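Local atomic coordinates of suppressor of RNA silencing p3 (Rice hoja blanca virus, PDB entry 3AJF), a protein that suppresses RNA-mediated gene silencing in the host, presumably by binding double-stranded RNA, and works as a homodimer. Residues 19-27 and 55-66. Numbering follows the deposited sequence.
With SO4 (sulfate ion), chain E.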
loop_
_atom_site.group_PDB
_atom_site.type_symbol
_atom_site.label_atom_id
_atom_site.label_comp_id
_atom_site.label_asym_id
_atom_site.label_seq_id
_atom_site.Cartn_x
_atom_site.Cartn_y
_atom_site.Cartn_z
ATOM N N LEU A 19 -0.061 0.233 17.700
ATOM C CA LEU A 19 0.230 -0.112 16.308
ATOM C C LEU A 19 0.871 1.072 15.599
ATOM O O LEU A 19 1.852 0.907 14.867
ATOM C CB LEU A 19 -1.021 -0.588 15.538
ATOM C CG LEU A 19 -0.843 -0.770 14.003
ATOM C CD1 LEU A 19 0.340 -1.726 13.616
ATOM C CD2 LEU A 19 -2.094 -1.275 13.370
ATOM N N LEU A 20 0.315 2.263 15.788
ATOM C CA LEU A 20 0.926 3.459 15.191
ATOM C C LEU A 20 2.337 3.706 15.717
ATOM O O LEU A 20 3.222 4.118 14.958
ATOM C CB LEU A 20 0.037 4.699 15.360
ATOM C CG LEU A 20 -1.314 4.702 14.610
ATOM C CD1 LEU A 20 -2.162 5.924 15.027
ATOM C CD2 LEU A 20 -1.136 4.668 13.101
ATOM N N SER A 21 2.555 3.452 17.005
ATOM C CA SER A 21 3.888 3.569 17.590
ATOM C C SER A 21 4.853 2.558 17.016
ATOM O O SER A 21 6.024 2.888 16.755
ATOM C CB SER A 21 3.837 3.343 19.103
ATOM O OG SER A 21 3.057 4.350 19.689
ATOM N N LEU A 22 4.395 1.310 16.898
ATOM C CA LEU A 22 5.243 0.246 16.356
ATOM C C LEU A 22 5.638 0.539 14.893
ATOM O O LEU A 22 6.808 0.355 14.521
ATOM C CB LEU A 22 4.522 -1.101 16.451
ATOM C CG LEU A 22 5.251 -2.309 15.854
ATOM C CD1 LEU A 22 6.580 -2.599 16.625
ATOM C CD2 LEU A 22 4.320 -3.513 15.789
ATOM N N PHE A 23 4.660 1.007 14.107
ATOM C CA PHE A 23 4.830 1.375 12.677
ATOM C C PHE A 23 5.899 2.470 12.633
ATOM O O PHE A 23 6.908 2.317 11.928
ATOM C CB PHE A 23 3.470 1.848 12.124
ATOM C CG PHE A 23 3.440 2.241 10.651
ATOM C CD1 PHE A 23 4.502 1.994 9.769
ATOM C CD2 PHE A 23 2.274 2.824 10.142
ATOM C CE1 PHE A 23 4.419 2.370 8.431
ATOM C CE2 PHE A 23 2.172 3.182 8.780
ATOM C CZ PHE A 23 3.256 2.954 7.926
ATOM N N PHE A 24 5.719 3.528 13.428
ATOM C CA PHE A 24 6.689 4.613 13.422
ATOM C C PHE A 24 8.117 4.120 13.784
ATOM O O PHE A 24 9.116 4.491 13.143
ATOM C CB PHE A 24 6.289 5.751 14.376
ATOM C CG PHE A 24 7.362 6.798 14.485
ATOM C CD1 PHE A 24 7.650 7.606 13.389
ATOM C CD2 PHE A 24 8.168 6.891 15.629
ATOM C CE1 PHE A 24 8.700 8.554 13.430
ATOM C CE2 PHE A 24 9.215 7.841 15.706
ATOM C CZ PHE A 24 9.470 8.674 14.591
ATOM N N ASP A 25 8.210 3.267 14.802
ATOM C CA ASP A 25 9.507 2.769 15.275
ATOM C C ASP A 25 10.242 2.000 14.169
ATOM O O ASP A 25 11.464 2.153 13.989
ATOM C CB ASP A 25 9.314 1.855 16.473
ATOM C CG ASP A 25 9.069 2.613 17.745
ATOM O OD1 ASP A 25 9.209 3.859 17.736
ATOM O OD2 ASP A 25 8.750 1.971 18.774
ATOM N N ILE A 26 9.487 1.171 13.453
ATOM C CA ILE A 26 10.040 0.329 12.396
ATOM C C ILE A 26 10.439 1.205 11.223
ATOM O O ILE A 26 11.539 1.068 10.702
ATOM C CB ILE A 26 9.013 -0.779 12.010
ATOM C CG1 ILE A 26 8.987 -1.831 13.130
ATOM C CG2 ILE A 26 9.334 -1.403 10.659
ATOM C CD1 ILE A 26 7.897 -2.916 13.024
ATOM N N LEU A 27 9.552 2.131 10.828
ATOM C CA LEU A 27 9.825 3.057 9.725
ATOM C C LEU A 27 11.067 3.907 10.030
ATOM O O LEU A 27 11.961 4.073 9.180
ATOM C CB LEU A 27 8.600 3.945 9.461
ATOM C CG LEU A 27 8.721 5.091 8.469
ATOM C CD1 LEU A 27 9.172 4.562 7.115
ATOM C CD2 LEU A 27 7.390 5.751 8.354
ATOM N N PHE A 55 6.820 5.211 3.589
ATOM C CA PHE A 55 5.797 4.946 4.628
ATOM C C PHE A 55 5.011 3.671 4.319
ATOM O O PHE A 55 4.917 2.767 5.159
ATOM C CB PHE A 55 4.885 6.170 4.645
ATOM C CG PHE A 55 3.686 6.116 5.574
ATOM C CD1 PHE A 55 3.786 6.539 6.901
ATOM C CD2 PHE A 55 2.398 5.807 5.060
ATOM C CE1 PHE A 55 2.632 6.574 7.754
ATOM C CE2 PHE A 55 1.248 5.837 5.897
ATOM C CZ PHE A 55 1.362 6.221 7.226
ATOM N N LEU A 56 4.471 3.572 3.099
ATOM C CA LEU A 56 3.705 2.370 2.712
ATOM C C LEU A 56 4.558 1.099 2.648
ATOM O O LEU A 56 4.098 0.007 3.033
ATOM C CB LEU A 56 2.979 2.571 1.376
ATOM C CG LEU A 56 1.914 3.685 1.330
ATOM C CD1 LEU A 56 1.565 3.919 -0.125
ATOM C CD2 LEU A 56 0.696 3.327 2.087
ATOM N N LYS A 57 5.784 1.225 2.141
ATOM C CA LYS A 57 6.669 0.073 2.029
ATOM C C LYS A 57 7.045 -0.525 3.388
ATOM O O LYS A 57 7.189 -1.754 3.507
ATOM C CB LYS A 57 7.925 0.433 1.244
ATOM C CG LYS A 57 7.694 0.463 -0.230
ATOM C CD LYS A 57 8.656 1.428 -0.895
ATOM C CE LYS A 57 9.916 0.796 -1.389
ATOM N NZ LYS A 57 10.872 1.945 -1.666
ATOM N N SER A 58 7.189 0.317 4.409
ATOM C CA SER A 58 7.411 -0.196 5.782
ATOM C C SER A 58 6.198 -0.974 6.308
ATOM O O SER A 58 6.355 -2.051 6.920
ATOM C CB SER A 58 7.791 0.914 6.771
ATOM O OG SER A 58 9.189 1.144 6.809
ATOM N N ALA A 59 5.001 -0.432 6.091
ATOM C CA ALA A 59 3.761 -1.117 6.499
ATOM C C ALA A 59 3.565 -2.443 5.745
ATOM O O ALA A 59 3.170 -3.430 6.332
ATOM C CB ALA A 59 2.554 -0.174 6.331
ATOM N N ILE A 60 3.844 -2.458 4.440
ATOM C CA ILE A 60 3.769 -3.670 3.606
ATOM C C ILE A 60 4.823 -4.710 4.057
ATOM O O ILE A 60 4.528 -5.903 4.156
ATOM C CB ILE A 60 3.900 -3.345 2.105
ATOM C CG1 ILE A 60 2.636 -2.538 1.649
ATOM C CG2 ILE A 60 4.066 -4.658 1.259
ATOM C CD1 ILE A 60 2.730 -1.904 0.210
ATOM N N TRP A 61 6.030 -4.246 4.359
ATOM C CA TRP A 61 7.038 -5.138 4.955
ATOM C C TRP A 61 6.544 -5.820 6.244
ATOM O O TRP A 61 6.692 -7.040 6.406
ATOM C CB TRP A 61 8.402 -4.445 5.160
ATOM C CG TRP A 61 9.331 -5.371 5.878
ATOM C CD1 TRP A 61 10.201 -6.281 5.315
ATOM C CD2 TRP A 61 9.455 -5.504 7.283
ATOM N NE1 TRP A 61 10.880 -6.962 6.315
ATOM C CE2 TRP A 61 10.423 -6.516 7.531
ATOM C CE3 TRP A 61 8.861 -4.852 8.375
ATOM C CZ2 TRP A 61 10.795 -6.899 8.826
ATOM C CZ3 TRP A 61 9.242 -5.234 9.679
ATOM C CH2 TRP A 61 10.193 -6.262 9.886
HETATM N N MSE A 62 5.950 -5.047 7.149
HETATM C CA MSE A 62 5.412 -5.571 8.409
HETATM C C MSE A 62 4.345 -6.648 8.177
HETATM O O MSE A 62 4.212 -7.582 8.989
HETATM C CB MSE A 62 4.809 -4.456 9.255
HETATM C CG MSE A 62 5.786 -3.427 9.797
HETATM SE SE MSE A 62 4.961 -1.772 10.485
HETATM C CE MSE A 62 3.948 -2.367 12.107
ATOM N N LEU A 63 3.541 -6.492 7.119
ATOM C CA LEU A 63 2.487 -7.466 6.809
ATOM C C LEU A 63 3.013 -8.696 6.063
ATOM O O LEU A 63 2.452 -9.794 6.182
ATOM C CB LEU A 63 1.382 -6.808 5.972
ATOM C CG LEU A 63 0.540 -5.769 6.713
ATOM C CD1 LEU A 63 -0.226 -4.820 5.745
ATOM C CD2 LEU A 63 -0.408 -6.520 7.656
ATOM N N SER A 64 4.047 -8.506 5.262
ATOM C CA SER A 64 4.494 -9.558 4.363
ATOM C C SER A 64 5.651 -10.363 4.948
ATOM O O SER A 64 5.864 -11.510 4.546
ATOM C CB SER A 64 4.884 -8.963 3.008
ATOM O OG SER A 64 6.004 -8.084 3.109
ATOM N N HIS A 65 6.415 -9.759 5.863
ATOM C CA HIS A 65 7.672 -10.395 6.327
ATOM C C HIS A 65 7.741 -10.600 7.835
ATOM O O HIS A 65 8.372 -11.548 8.292
ATOM C CB HIS A 65 8.906 -9.610 5.880
ATOM C CG HIS A 65 9.162 -9.671 4.411
ATOM N ND1 HIS A 65 10.058 -10.547 3.842
ATOM C CD2 HIS A 65 8.633 -8.961 3.392
ATOM C CE1 HIS A 65 10.060 -10.387 2.529
ATOM N NE2 HIS A 65 9.211 -9.420 2.234
ATOM N N LYS A 66 7.136 -9.700 8.597
ATOM C CA LYS A 66 7.298 -9.690 10.060
ATOM C C LYS A 66 6.482 -10.806 10.687
ATOM O O LYS A 66 5.260 -10.727 10.782
ATOM C CB LYS A 66 6.910 -8.331 10.670
ATOM C CG LYS A 66 7.267 -8.176 12.144
ATOM C CD LYS A 66 6.926 -6.776 12.677
ATOM C CE LYS A 66 6.822 -6.765 14.210
ATOM N NZ LYS A 66 8.149 -7.033 14.817
HETATM S S SO4 E . 12.619 0.913 1.611
HETATM O O1 SO4 E . 12.196 2.169 1.001
HETATM O O2 SO4 E . 11.995 0.700 2.912
HETATM O O3 SO4 E . 14.067 0.953 1.708
HETATM O O4 SO4 E . 12.246 -0.216 0.771
#
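Helix segments 19-27 and 55-64 cross at a steep 109°, with their axes 9.6 Å apart at closest approach. The CA of Phe23 lies nearest that of Ala59, and the CA of Leu27 nearest that of Ser58. It is knobs-into-holes packing in the buried core of the helical domain of the suppressor. Two knobs interlock. Phe23 enters a hole formed by Phe55, Ser58, Ala59 and Met62, while Met62 (a selenomethionine) enters one formed by Leu19, Leu22, Phe23 and Ile26. The Phe23 ring reaches the other helix because CG is anti to the backbone N (chi1 -179°). Its leading atom CZ sits over the centre of one face of the Phe55 ring, with the two ring planes at 41°. Ala59 CB lies 3.6 Å from Phe23 CZ. The selenium touches Phe23 in an oblique Met-aromatic contact, with Met62 SE 3.9 Å from Phe23 CD1. The Met62 chain bends at its last torsion, turning the methyl CE toward Leu22 CD2, 3.9 Å away, and Leu19 CD1. Ile26 splits its branches: CG2 lies against Trp61 CZ3, and CD1 meets Met62 CG and the aliphatic part of Lys66. The charged end of Lys66 goes on to a salt bridge with Asp68. Leu27 straddles the first turn of 55-66, with CD1 3.4 Å from Ser58 OG and CD2 against Phe55. Phe39, on helix 36-44, meets Phe23 edge-to-face, and Tyr84, on helix 74-85, does the same to Phe55. On the second subunit, Ile60 packs against Ile60 of this chain, which places helix 49-64 at the dimer interface. Lys57 NZ donates one hydrogen bond to O1 of a sulfate, probably from the crystallisation liquor. The Phe55 carbonyl O lies at the edge of the Phe23 ring, in its plane, 3.2 Å from Phe23 CZ.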